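PDB 2GP4: 6-phosphogluconate dehydratase from Shewanella oneidensis, which catalyses the dehydration of 6-phosphogluconate to 2-keto-3-deoxy-6-phosphogluconate, a step of the Entner-Doudoroff pathway, and is seen here as the apo form without its iron-sulfur cluster. Local coordinates for residues Q116-A125 and G159-I173; L146-V158 and C174-L186. All coordinates share one frame; numbering follows the deposited sequence.

Contact 1: residues Q116-A125 and G159-I173; sequences QEVGSVAQVA and GLSHNMFDGALLLGI
S120-V124 and G167-L171 run antiparallel as neighbouring strands, their short axes 4.3 Å apart at closest and 157° between directions. A122 and L169 form a hydrogen-bonded pair, with L169 N 2.6 Å from A122 O; L171 N reaches S120 O at 3.0 Å and V124 N reaches G167 O at 2.8 Å. The pairing extends into the loop, where D166 N meets V124 O at 3.0 Å. On the face with V121 and Q123, the aliphatic part of Q123 lies over the ring of F165: its CB, offset toward the rim, is 3.4 Å from the ring centroid, a CH-pi contact. The Q123 chain bends about CB-CG, and its amide plane is turned 21° from that of the ring. With an alanine in place of F165, the aliphatic part of Q123 would probably lose the ring face it packs on, leaving the amide to its weak bonds with the V128 and P129 carbonyls. V121 places CG1 anti to the backbone N (chi1 179°), where it meets L170 CD2 at 3.6 Å, the two side chains pointing the same way. On the other face A122 CB and L169 CB are 4.2 Å apart, and V124 CG2 crosses toward L169 CG. Strand 120-124 is an outer strand of a three-stranded mixed sheet; 167-171 is the middle one, parallel to 193-195, and the V121-L170 face packs on helix 179-186 through L181 and A185.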
loop_
_atom_site.group_PDB
_atom_site.type_symbol
_atom_site.label_atom_id
_atom_site.label_comp_id
_atom_site.label_asym_id
_atom_site.label_seq_id
_atom_site.Cartn_x
_atom_site.Cartn_y
_atom_site.Cartn_z
ATOM N N GLN A 116 -22.503 -6.423 -4.057
ATOM C CA GLN A 116 -21.638 -5.249 -4.076
ATOM C C GLN A 116 -20.631 -5.296 -2.926
ATOM O O GLN A 116 -20.201 -4.250 -2.421
ATOM C CB GLN A 116 -22.478 -3.965 -4.050
ATOM C CG GLN A 116 -23.049 -3.588 -5.419
ATOM C CD GLN A 116 -24.514 -3.165 -5.372
ATOM O OE1 GLN A 116 -24.868 -2.149 -4.770
ATOM N NE2 GLN A 116 -25.371 -3.947 -6.022
ATOM N N GLU A 117 -20.266 -6.522 -2.534
ATOM C CA GLU A 117 -19.260 -6.791 -1.495
ATOM C C GLU A 117 -19.404 -8.220 -0.950
ATOM O O GLU A 117 -20.116 -8.441 0.033
ATOM C CB GLU A 117 -19.352 -5.769 -0.350
ATOM C CG GLU A 117 -18.030 -5.466 0.358
ATOM C CD GLU A 117 -17.006 -4.748 -0.528
ATOM O OE1 GLU A 117 -17.299 -3.637 -1.028
ATOM O OE2 GLU A 117 -15.895 -5.294 -0.715
ATOM N N VAL A 118 -18.737 -9.180 -1.596
ATOM C CA VAL A 118 -18.725 -10.587 -1.153
ATOM C C VAL A 118 -17.291 -11.153 -1.166
ATOM O O VAL A 118 -16.911 -11.894 -2.078
ATOM C CB VAL A 118 -19.669 -11.499 -2.017
ATOM C CG1 VAL A 118 -19.698 -12.928 -1.479
ATOM C CG2 VAL A 118 -21.089 -10.944 -2.076
ATOM N N GLY A 119 -16.501 -10.792 -0.156
ATOM C CA GLY A 119 -15.124 -11.277 -0.019
ATOM C C GLY A 119 -15.055 -12.413 0.981
ATOM O O GLY A 119 -15.511 -12.269 2.112
ATOM N N SER A 120 -14.486 -13.543 0.565
ATOM C CA SER A 120 -14.511 -14.761 1.378
ATOM C C SER A 120 -13.212 -15.573 1.344
ATOM O O SER A 120 -12.367 -15.394 0.465
ATOM C CB SER A 120 -15.701 -15.642 0.971
ATOM O OG SER A 120 -15.728 -15.851 -0.430
ATOM N N VAL A 121 -13.074 -16.464 2.322
ATOM C CA VAL A 121 -11.901 -17.319 2.469
ATOM C C VAL A 121 -12.316 -18.769 2.228
ATOM O O VAL A 121 -13.010 -19.370 3.049
ATOM C CB VAL A 121 -11.269 -17.172 3.888
ATOM C CG1 VAL A 121 -10.063 -18.092 4.058
ATOM C CG2 VAL A 121 -10.886 -15.728 4.167
ATOM N N ALA A 122 -11.910 -19.315 1.089
ATOM C CA ALA A 122 -12.196 -20.710 0.764
ATOM C C ALA A 122 -11.027 -21.586 1.198
ATOM O O ALA A 122 -9.862 -21.209 1.057
ATOM C CB ALA A 122 -12.472 -20.868 -0.723
ATOM N N GLN A 123 -11.336 -22.761 1.728
ATOM C CA GLN A 123 -10.300 -23.617 2.302
ATOM C C GLN A 123 -10.224 -24.993 1.632
ATOM O O GLN A 123 -11.238 -25.542 1.192
ATOM C CB GLN A 123 -10.486 -23.721 3.816
ATOM C CG GLN A 123 -11.943 -23.635 4.303
ATOM C CD GLN A 123 -12.342 -22.267 4.876
ATOM O OE1 GLN A 123 -11.497 -21.487 5.329
ATOM N NE2 GLN A 123 -13.641 -21.987 4.873
ATOM N N VAL A 124 -9.014 -25.539 1.556
ATOM C CA VAL A 124 -8.742 -26.725 0.731
ATOM C C VAL A 124 -8.492 -27.999 1.553
ATOM O O VAL A 124 -7.863 -27.955 2.610
ATOM C CB VAL A 124 -7.559 -26.459 -0.252
ATOM C CG1 VAL A 124 -7.248 -27.678 -1.109
ATOM C CG2 VAL A 124 -7.870 -25.270 -1.146
ATOM N N ALA A 125 -9.002 -29.121 1.041
ATOM C CA ALA A 125 -8.813 -30.466 1.610
ATOM C C ALA A 125 -9.162 -30.568 3.091
ATOM O O ALA A 125 -10.334 -30.615 3.453
ATOM C CB ALA A 125 -7.395 -30.978 1.347
ATOM N N GLY A 159 -12.166 -18.014 10.519
ATOM C CA GLY A 159 -12.433 -18.968 9.442
ATOM C C GLY A 159 -11.396 -20.076 9.390
ATOM O O GLY A 159 -11.730 -21.255 9.256
ATOM N N LEU A 160 -10.126 -19.699 9.511
ATOM C CA LEU A 160 -9.035 -20.667 9.461
ATOM C C LEU A 160 -8.857 -21.478 10.746
ATOM O O LEU A 160 -8.212 -22.525 10.726
ATOM C CB LEU A 160 -7.723 -19.978 9.075
ATOM C CG LEU A 160 -7.664 -19.377 7.667
ATOM C CD1 LEU A 160 -6.493 -18.416 7.542
ATOM C CD2 LEU A 160 -7.617 -20.458 6.578
ATOM N N SER A 161 -9.438 -21.011 11.853
ATOM C CA SER A 161 -9.255 -21.668 13.153
ATOM C C SER A 161 -9.979 -23.014 13.297
ATOM O O SER A 161 -9.874 -23.669 14.331
ATOM C CB SER A 161 -9.617 -20.727 14.310
ATOM O OG SER A 161 -11.016 -20.555 14.430
ATOM N N HIS A 162 -10.703 -23.425 12.256
ATOM C CA HIS A 162 -11.332 -24.750 12.207
ATOM C C HIS A 162 -10.296 -25.843 11.915
ATOM O O HIS A 162 -10.551 -27.027 12.134
ATOM C CB HIS A 162 -12.469 -24.772 11.187
ATOM C CG HIS A 162 -13.555 -23.786 11.486
ATOM N ND1 HIS A 162 -14.520 -24.011 12.444
ATOM C CD2 HIS A 162 -13.818 -22.561 10.969
ATOM C CE1 HIS A 162 -15.336 -22.974 12.497
ATOM N NE2 HIS A 162 -14.930 -22.078 11.614
ATOM N N ASN A 163 -9.137 -25.421 11.411
ATOM C CA ASN A 163 -7.932 -26.253 11.317
ATOM C C ASN A 163 -8.117 -27.624 10.666
ATOM O O ASN A 163 -7.614 -28.629 11.161
ATOM C CB ASN A 163 -7.274 -26.398 12.697
ATOM C CG ASN A 163 -5.879 -26.984 12.619
ATOM O OD1 ASN A 163 -5.102 -26.643 11.728
ATOM N ND2 ASN A 163 -5.559 -27.877 13.547
HETATM N N MSE A 164 -8.836 -27.662 9.553
HETATM C CA MSE A 164 -8.995 -28.905 8.804
HETATM C C MSE A 164 -8.589 -28.707 7.351
HETATM O O MSE A 164 -9.019 -29.436 6.451
HETATM C CB MSE A 164 -10.425 -29.423 8.928
HETATM C CG MSE A 164 -10.708 -30.054 10.274
HETATM SE SE MSE A 164 -12.579 -29.884 10.728
HETATM C CE MSE A 164 -13.299 -31.314 9.593
ATOM N N PHE A 165 -7.733 -27.713 7.150
ATOM C CA PHE A 165 -7.316 -27.312 5.824
ATOM C C PHE A 165 -5.841 -27.600 5.658
ATOM O O PHE A 165 -5.041 -27.334 6.553
ATOM C CB PHE A 165 -7.607 -25.825 5.598
ATOM C CG PHE A 165 -8.850 -25.341 6.283
ATOM C CD1 PHE A 165 -10.072 -25.984 6.085
ATOM C CD2 PHE A 165 -8.805 -24.242 7.125
ATOM C CE1 PHE A 165 -11.228 -25.541 6.729
ATOM C CE2 PHE A 165 -9.958 -23.786 7.765
ATOM C CZ PHE A 165 -11.170 -24.438 7.567
ATOM N N ASP A 166 -5.502 -28.176 4.512
ATOM C CA ASP A 166 -4.117 -28.422 4.144
ATOM C C ASP A 166 -3.580 -27.222 3.370
ATOM O O ASP A 166 -2.376 -27.078 3.183
ATOM C CB ASP A 166 -4.024 -29.701 3.321
ATOM C CG ASP A 166 -4.389 -30.930 4.130
ATOM O OD1 ASP A 166 -3.486 -31.508 4.774
ATOM O OD2 ASP A 166 -5.581 -31.314 4.127
ATOM N N GLY A 167 -4.500 -26.365 2.944
ATOM C CA GLY A 167 -4.187 -25.126 2.251
ATOM C C GLY A 167 -5.448 -24.298 2.128
ATOM O O GLY A 167 -6.523 -24.734 2.540
ATOM N N ALA A 168 -5.328 -23.107 1.553
ATOM C CA ALA A 168 -6.472 -22.214 1.444
ATOM C C ALA A 168 -6.450 -21.337 0.193
ATOM O O ALA A 168 -5.421 -21.190 -0.472
ATOM C CB ALA A 168 -6.597 -21.357 2.706
ATOM N N LEU A 169 -7.617 -20.778 -0.122
ATOM C CA LEU A 169 -7.775 -19.823 -1.209
ATOM C C LEU A 169 -8.424 -18.544 -0.688
ATOM O O LEU A 169 -9.377 -18.590 0.092
ATOM C CB LEU A 169 -8.598 -20.432 -2.346
ATOM C CG LEU A 169 -7.969 -21.610 -3.098
ATOM C CD1 LEU A 169 -8.987 -22.269 -4.025
ATOM C CD2 LEU A 169 -6.744 -21.177 -3.883
ATOM N N LEU A 170 -7.897 -17.402 -1.114
ATOM C CA LEU A 170 -8.367 -16.112 -0.628
ATOM C C LEU A 170 -8.954 -15.276 -1.765
ATOM O O LEU A 170 -8.278 -15.007 -2.758
ATOM C CB LEU A 170 -7.231 -15.364 0.088
ATOM C CG LEU A 170 -6.425 -16.132 1.148
ATOM C CD1 LEU A 170 -5.277 -15.300 1.698
ATOM C CD2 LEU A 170 -7.315 -16.621 2.288
ATOM N N LEU A 171 -10.218 -14.882 -1.613
ATOM C CA LEU A 171 -10.943 -14.133 -2.640
ATOM C C LEU A 171 -11.159 -12.680 -2.205
ATOM O O LEU A 171 -12.154 -12.366 -1.544
ATOM C CB LEU A 171 -12.296 -14.801 -2.944
ATOM C CG LEU A 171 -12.443 -16.324 -3.053
ATOM C CD1 LEU A 171 -13.897 -16.693 -3.329
ATOM C CD2 LEU A 171 -11.537 -16.934 -4.114
ATOM N N GLY A 172 -10.238 -11.796 -2.577
ATOM C CA GLY A 172 -10.275 -10.420 -2.088
ATOM C C GLY A 172 -10.034 -9.331 -3.115
ATOM O O GLY A 172 -9.270 -9.510 -4.066
ATOM N N ILE A 173 -10.678 -8.186 -2.890
ATOM C CA ILE A 173 -10.666 -7.064 -3.824
ATOM C C ILE A 173 -9.309 -6.362 -3.851
ATOM O O ILE A 173 -8.448 -6.725 -4.649
ATOM C CB ILE A 173 -11.833 -6.059 -3.540
ATOM C CG1 ILE A 173 -13.201 -6.748 -3.668
ATOM C CG2 ILE A 173 -11.758 -4.831 -4.472
ATOM C CD1 ILE A 173 -13.713 -7.400 -2.388
#

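Contact 2: residues L146-V158 and C174-L186; sequences LLSREVIAMATAV and CDKIVPGLLIGAL
I183 CD1 sits over one face of the R149 guanidinium, 3.7 Å from R149 NE, while L146 CD2 lies over the centre of the opposite face, 4.0 Å above the plane. At the edge comes the E150 carboxylate: R149 NE, at 2.9 Å, and R149 NH2 both grip E150 OE2 side-on, close to the guanidinium plane. Further bonds hold this pair in place, from R149 NH1 to H326, from R149 NH2 to G617 O and from S620 N to E150 OE1. Beyond the arginine, helices 146-158 and 179-186 cross at -41° with axes only 7.2 Å apart. G180 and G184, four residues apart as in a GxxxG motif, permit this: a CB on G180 would collide with I152 CG2 and R149 O, and one on G184 with T156 CB and A153 O. A153 CA accordingly comes within 3.2 Å of G180 O, a CA-H...O contact, and I152 CG2 within 3.5 Å of L181 N. T156 is a knob among G180, L181, G184 and A185; with OG1 anti to its carbonyl carbon (chi1 -60°), the hydroxyl donates to I152 O at 2.8 Å and touches L181 CD2 at 3.6 Å. No conventional hydrogen bond joins the helices, so their union rests on close apolar fit and CA-H...O contacts; the R149-E150 ion pair is internal to 146-158, and I183 adds only apolar cover over the guanidinium.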
loop_
_atom_site.group_PDB
_atom_site.type_symbol
_atom_site.label_atom_id
_atom_site.label_comp_id
_atom_site.label_asym_id
_atom_site.label_seq_id
_atom_site.Cartn_x
_atom_site.Cartn_y
_atom_site.Cartn_z
ATOM N N LEU A 146 -9.623 2.025 7.977
ATOM C CA LEU A 146 -8.389 1.429 8.454
ATOM C C LEU A 146 -8.718 0.303 9.439
ATOM O O LEU A 146 -8.138 -0.785 9.371
ATOM C CB LEU A 146 -7.523 2.484 9.140
ATOM C CG LEU A 146 -6.012 2.284 9.315
ATOM C CD1 LEU A 146 -5.634 2.724 10.719
ATOM C CD2 LEU A 146 -5.513 0.859 9.050
ATOM N N LEU A 147 -9.659 0.580 10.342
ATOM C CA LEU A 147 -10.079 -0.368 11.351
ATOM C C LEU A 147 -10.658 -1.656 10.774
ATOM O O LEU A 147 -10.556 -2.710 11.406
ATOM C CB LEU A 147 -11.093 0.284 12.292
ATOM C CG LEU A 147 -10.525 1.156 13.413
ATOM C CD1 LEU A 147 -11.596 2.077 13.953
ATOM C CD2 LEU A 147 -9.922 0.289 14.521
ATOM N N SER A 148 -11.262 -1.574 9.587
ATOM C CA SER A 148 -11.828 -2.755 8.927
ATOM C C SER A 148 -10.772 -3.767 8.469
ATOM O O SER A 148 -11.071 -4.951 8.327
ATOM C CB SER A 148 -12.711 -2.358 7.744
ATOM O OG SER A 148 -11.942 -1.769 6.713
ATOM N N ARG A 149 -9.550 -3.296 8.229
ATOM C CA ARG A 149 -8.430 -4.194 7.948
ATOM C C ARG A 149 -8.197 -5.131 9.130
ATOM O O ARG A 149 -8.024 -6.334 8.944
ATOM C CB ARG A 149 -7.147 -3.416 7.639
ATOM C CG ARG A 149 -5.934 -4.310 7.404
ATOM C CD ARG A 149 -4.647 -3.515 7.435
ATOM N NE ARG A 149 -4.231 -3.189 8.800
ATOM C CZ ARG A 149 -3.198 -2.408 9.112
ATOM N NH1 ARG A 149 -2.457 -1.840 8.163
ATOM N NH2 ARG A 149 -2.913 -2.185 10.389
ATOM N N GLU A 150 -8.208 -4.572 10.338
ATOM C CA GLU A 150 -8.015 -5.358 11.551
ATOM C C GLU A 150 -9.163 -6.352 11.735
ATOM O O GLU A 150 -8.940 -7.512 12.133
ATOM C CB GLU A 150 -7.865 -4.449 12.777
ATOM C CG GLU A 150 -6.735 -3.405 12.660
ATOM C CD GLU A 150 -5.361 -4.047 12.598
ATOM O OE1 GLU A 150 -4.810 -4.369 13.671
ATOM O OE2 GLU A 150 -4.836 -4.245 11.480
ATOM N N VAL A 151 -10.379 -5.903 11.415
ATOM C CA VAL A 151 -11.564 -6.749 11.510
ATOM C C VAL A 151 -11.476 -7.913 10.521
ATOM O O VAL A 151 -11.737 -9.053 10.899
ATOM C CB VAL A 151 -12.875 -5.943 11.332
ATOM C CG1 VAL A 151 -14.096 -6.867 11.384
ATOM C CG2 VAL A 151 -12.983 -4.863 12.395
ATOM N N ILE A 152 -11.091 -7.621 9.275
ATOM C CA ILE A 152 -10.882 -8.643 8.219
ATOM C C ILE A 152 -9.818 -9.679 8.625
ATOM O O ILE A 152 -10.016 -10.881 8.439
ATOM C CB ILE A 152 -10.516 -7.987 6.840
ATOM C CG1 ILE A 152 -11.732 -7.261 6.251
ATOM C CG2 ILE A 152 -9.975 -9.021 5.832
ATOM C CD1 ILE A 152 -11.378 -6.150 5.269
ATOM N N ALA A 153 -8.701 -9.196 9.174
ATOM C CA ALA A 153 -7.645 -10.050 9.720
ATOM C C ALA A 153 -8.161 -11.030 10.782
ATOM O O ALA A 153 -7.832 -12.217 10.759
ATOM C CB ALA A 153 -6.513 -9.193 10.295
HETATM N N MSE A 154 -8.968 -10.521 11.708
HETATM C CA MSE A 154 -9.536 -11.341 12.768
HETATM C C MSE A 154 -10.560 -12.318 12.216
HETATM O O MSE A 154 -10.586 -13.486 12.611
HETATM C CB MSE A 154 -10.168 -10.467 13.855
HETATM C CG MSE A 154 -9.179 -9.546 14.509
HETATM SE SE MSE A 154 -9.975 -8.406 15.862
HETATM C CE MSE A 154 -9.242 -9.263 17.417
ATOM N N ALA A 155 -11.397 -11.836 11.299
ATOM C CA ALA A 155 -12.423 -12.674 10.680
ATOM C C ALA A 155 -11.811 -13.819 9.865
ATOM O O ALA A 155 -12.375 -14.905 9.810
ATOM C CB ALA A 155 -13.369 -11.829 9.823
ATOM N N THR A 156 -10.659 -13.561 9.247
ATOM C CA THR A 156 -9.890 -14.578 8.533
ATOM C C THR A 156 -9.406 -15.653 9.505
ATOM O O THR A 156 -9.546 -16.854 9.236
ATOM C CB THR A 156 -8.692 -13.941 7.761
ATOM O OG1 THR A 156 -9.193 -12.985 6.820
ATOM C CG2 THR A 156 -7.868 -14.991 7.002
ATOM N N ALA A 157 -8.862 -15.207 10.637
ATOM C CA ALA A 157 -8.374 -16.096 11.692
ATOM C C ALA A 157 -9.470 -17.026 12.204
ATOM O O ALA A 157 -9.223 -18.211 12.407
ATOM C CB ALA A 157 -7.778 -15.297 12.841
ATOM N N VAL A 158 -10.674 -16.486 12.396
ATOM C CA VAL A 158 -11.823 -17.290 12.824
ATOM C C VAL A 158 -12.156 -18.382 11.801
ATOM O O VAL A 158 -12.399 -19.535 12.177
ATOM C CB VAL A 158 -13.087 -16.430 13.087
ATOM C CG1 VAL A 158 -14.239 -17.305 13.567
ATOM C CG2 VAL A 158 -12.804 -15.337 14.095
ATOM N N CYS A 174 -9.122 -5.378 -2.973
ATOM C CA CYS A 174 -7.923 -4.543 -2.976
ATOM C C CYS A 174 -7.939 -3.535 -1.818
ATOM O O CYS A 174 -8.935 -3.432 -1.096
ATOM C CB CYS A 174 -7.796 -3.810 -4.319
ATOM S SG CYS A 174 -6.252 -2.882 -4.534
ATOM N N ASP A 175 -6.818 -2.820 -1.650
ATOM C CA ASP A 175 -6.649 -1.692 -0.705
ATOM C C ASP A 175 -6.947 -1.998 0.766
ATOM O O ASP A 175 -6.024 -2.152 1.562
ATOM C CB ASP A 175 -7.408 -0.433 -1.175
ATOM C CG ASP A 175 -7.221 0.765 -0.232
ATOM O OD1 ASP A 175 -6.077 1.018 0.221
ATOM O OD2 ASP A 175 -8.228 1.457 0.054
ATOM N N LYS A 176 -8.225 -2.046 1.127
ATOM C CA LYS A 176 -8.628 -2.370 2.496
ATOM C C LYS A 176 -8.693 -3.888 2.676
ATOM O O LYS A 176 -8.241 -4.435 3.703
ATOM C CB LYS A 176 -9.953 -1.687 2.879
ATOM C CG LYS A 176 -11.002 -1.617 1.766
ATOM C CD LYS A 176 -10.986 -0.274 1.030
ATOM C CE LYS A 176 -11.564 -0.433 -0.382
ATOM N NZ LYS A 176 -12.254 0.783 -0.904
ATOM N N ILE A 177 -9.241 -4.559 1.667
ATOM C CA ILE A 177 -9.221 -6.008 1.613
ATOM C C ILE A 177 -7.953 -6.414 0.866
ATOM O O ILE A 177 -7.473 -5.674 0.008
ATOM C CB ILE A 177 -10.491 -6.571 0.935
ATOM C CG1 ILE A 177 -11.731 -5.840 1.458
ATOM C CG2 ILE A 177 -10.622 -8.063 1.194
ATOM C CD1 ILE A 177 -13.018 -6.198 0.754
ATOM N N VAL A 178 -7.424 -7.586 1.198
ATOM C CA VAL A 178 -6.104 -8.077 0.760
ATOM C C VAL A 178 -5.105 -7.930 1.911
ATOM O O VAL A 178 -4.637 -8.943 2.412
ATOM C CB VAL A 178 -5.561 -7.491 -0.586
ATOM C CG1 VAL A 178 -4.081 -7.794 -0.737
ATOM C CG2 VAL A 178 -6.312 -8.054 -1.774
ATOM N N PRO A 179 -4.791 -6.686 2.351
ATOM C CA PRO A 179 -3.867 -6.586 3.477
ATOM C C PRO A 179 -4.419 -7.245 4.733
ATOM O O PRO A 179 -3.670 -7.919 5.445
ATOM C CB PRO A 179 -3.726 -5.076 3.683
ATOM C CG PRO A 179 -4.079 -4.482 2.364
ATOM C CD PRO A 179 -5.193 -5.343 1.886
ATOM N N GLY A 180 -5.712 -7.056 4.984
ATOM C CA GLY A 180 -6.411 -7.708 6.084
ATOM C C GLY A 180 -6.383 -9.218 5.969
ATOM O O GLY A 180 -6.081 -9.915 6.937
ATOM N N LEU A 181 -6.692 -9.725 4.779
ATOM C CA LEU A 181 -6.619 -11.161 4.505
ATOM C C LEU A 181 -5.194 -11.661 4.702
ATOM O O LEU A 181 -4.981 -12.675 5.369
ATOM C CB LEU A 181 -7.093 -11.473 3.088
ATOM C CG LEU A 181 -8.577 -11.281 2.775
ATOM C CD1 LEU A 181 -8.771 -11.024 1.279
ATOM C CD2 LEU A 181 -9.408 -12.483 3.243
ATOM N N LEU A 182 -4.228 -10.925 4.148
ATOM C CA LEU A 182 -2.815 -11.285 4.241
ATOM C C LEU A 182 -2.377 -11.407 5.697
ATOM O O LEU A 182 -1.814 -12.425 6.085
ATOM C CB LEU A 182 -1.926 -10.265 3.515
ATOM C CG LEU A 182 -0.753 -10.775 2.650
ATOM C CD1 LEU A 182 0.239 -9.657 2.338
ATOM C CD2 LEU A 182 -0.025 -11.973 3.240
ATOM N N ILE A 183 -2.644 -10.368 6.489
ATOM C CA ILE A 183 -2.321 -10.360 7.918
ATOM C C ILE A 183 -2.905 -11.589 8.616
ATOM O O ILE A 183 -2.183 -12.311 9.310
ATOM C CB ILE A 183 -2.822 -9.069 8.619
ATOM C CG1 ILE A 183 -2.055 -7.849 8.099
ATOM C CG2 ILE A 183 -2.660 -9.179 10.138
ATOM C CD1 ILE A 183 -2.705 -6.509 8.405
ATOM N N GLY A 184 -4.203 -11.825 8.416
ATOM C CA GLY A 184 -4.883 -12.973 9.013
ATOM C C GLY A 184 -4.289 -14.287 8.549
ATOM O O GLY A 184 -4.114 -15.211 9.343
ATOM N N ALA A 185 -3.976 -14.366 7.257
ATOM C CA ALA A 185 -3.391 -15.562 6.665
ATOM C C ALA A 185 -2.037 -15.906 7.290
ATOM O O ALA A 185 -1.751 -17.077 7.542
ATOM C CB ALA A 185 -3.250 -15.398 5.172
ATOM N N LEU A 186 -1.212 -14.892 7.551
ATOM C CA LEU A 186 0.108 -15.134 8.141
ATOM C C LEU A 186 0.065 -15.710 9.566
ATOM O O LEU A 186 1.062 -16.262 10.040
ATOM C CB LEU A 186 0.991 -13.886 8.053
ATOM C CG LEU A 186 1.337 -13.456 6.620
ATOM C CD1 LEU A 186 1.776 -11.994 6.585
ATOM C CD2 LEU A 186 2.381 -14.377 5.970
#

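How the contacts relate
Contact 1 lies toward the periphery, its centre about 22 Å from the centre of the chain and only partly buried; contact 2, about 13 Å from that centre, is almost wholly buried. Both draw on helix 145-160, strand 167-171 leads on to helix 179-186, and their segments alternate along the chain. Their surfaces meet directly: V121 CG2 is 3.7 Å from L181 CD2, and G172 CA packs on L181 CD1. The chemistry differs accordingly. Backbone hydrogen bonds carry the strand pairing of contact 1, whereas contact 2 joins helices whose backbone bonds are internal, and depends on glycines and apolar side chains, beside a buried ion pair within helix 145-160.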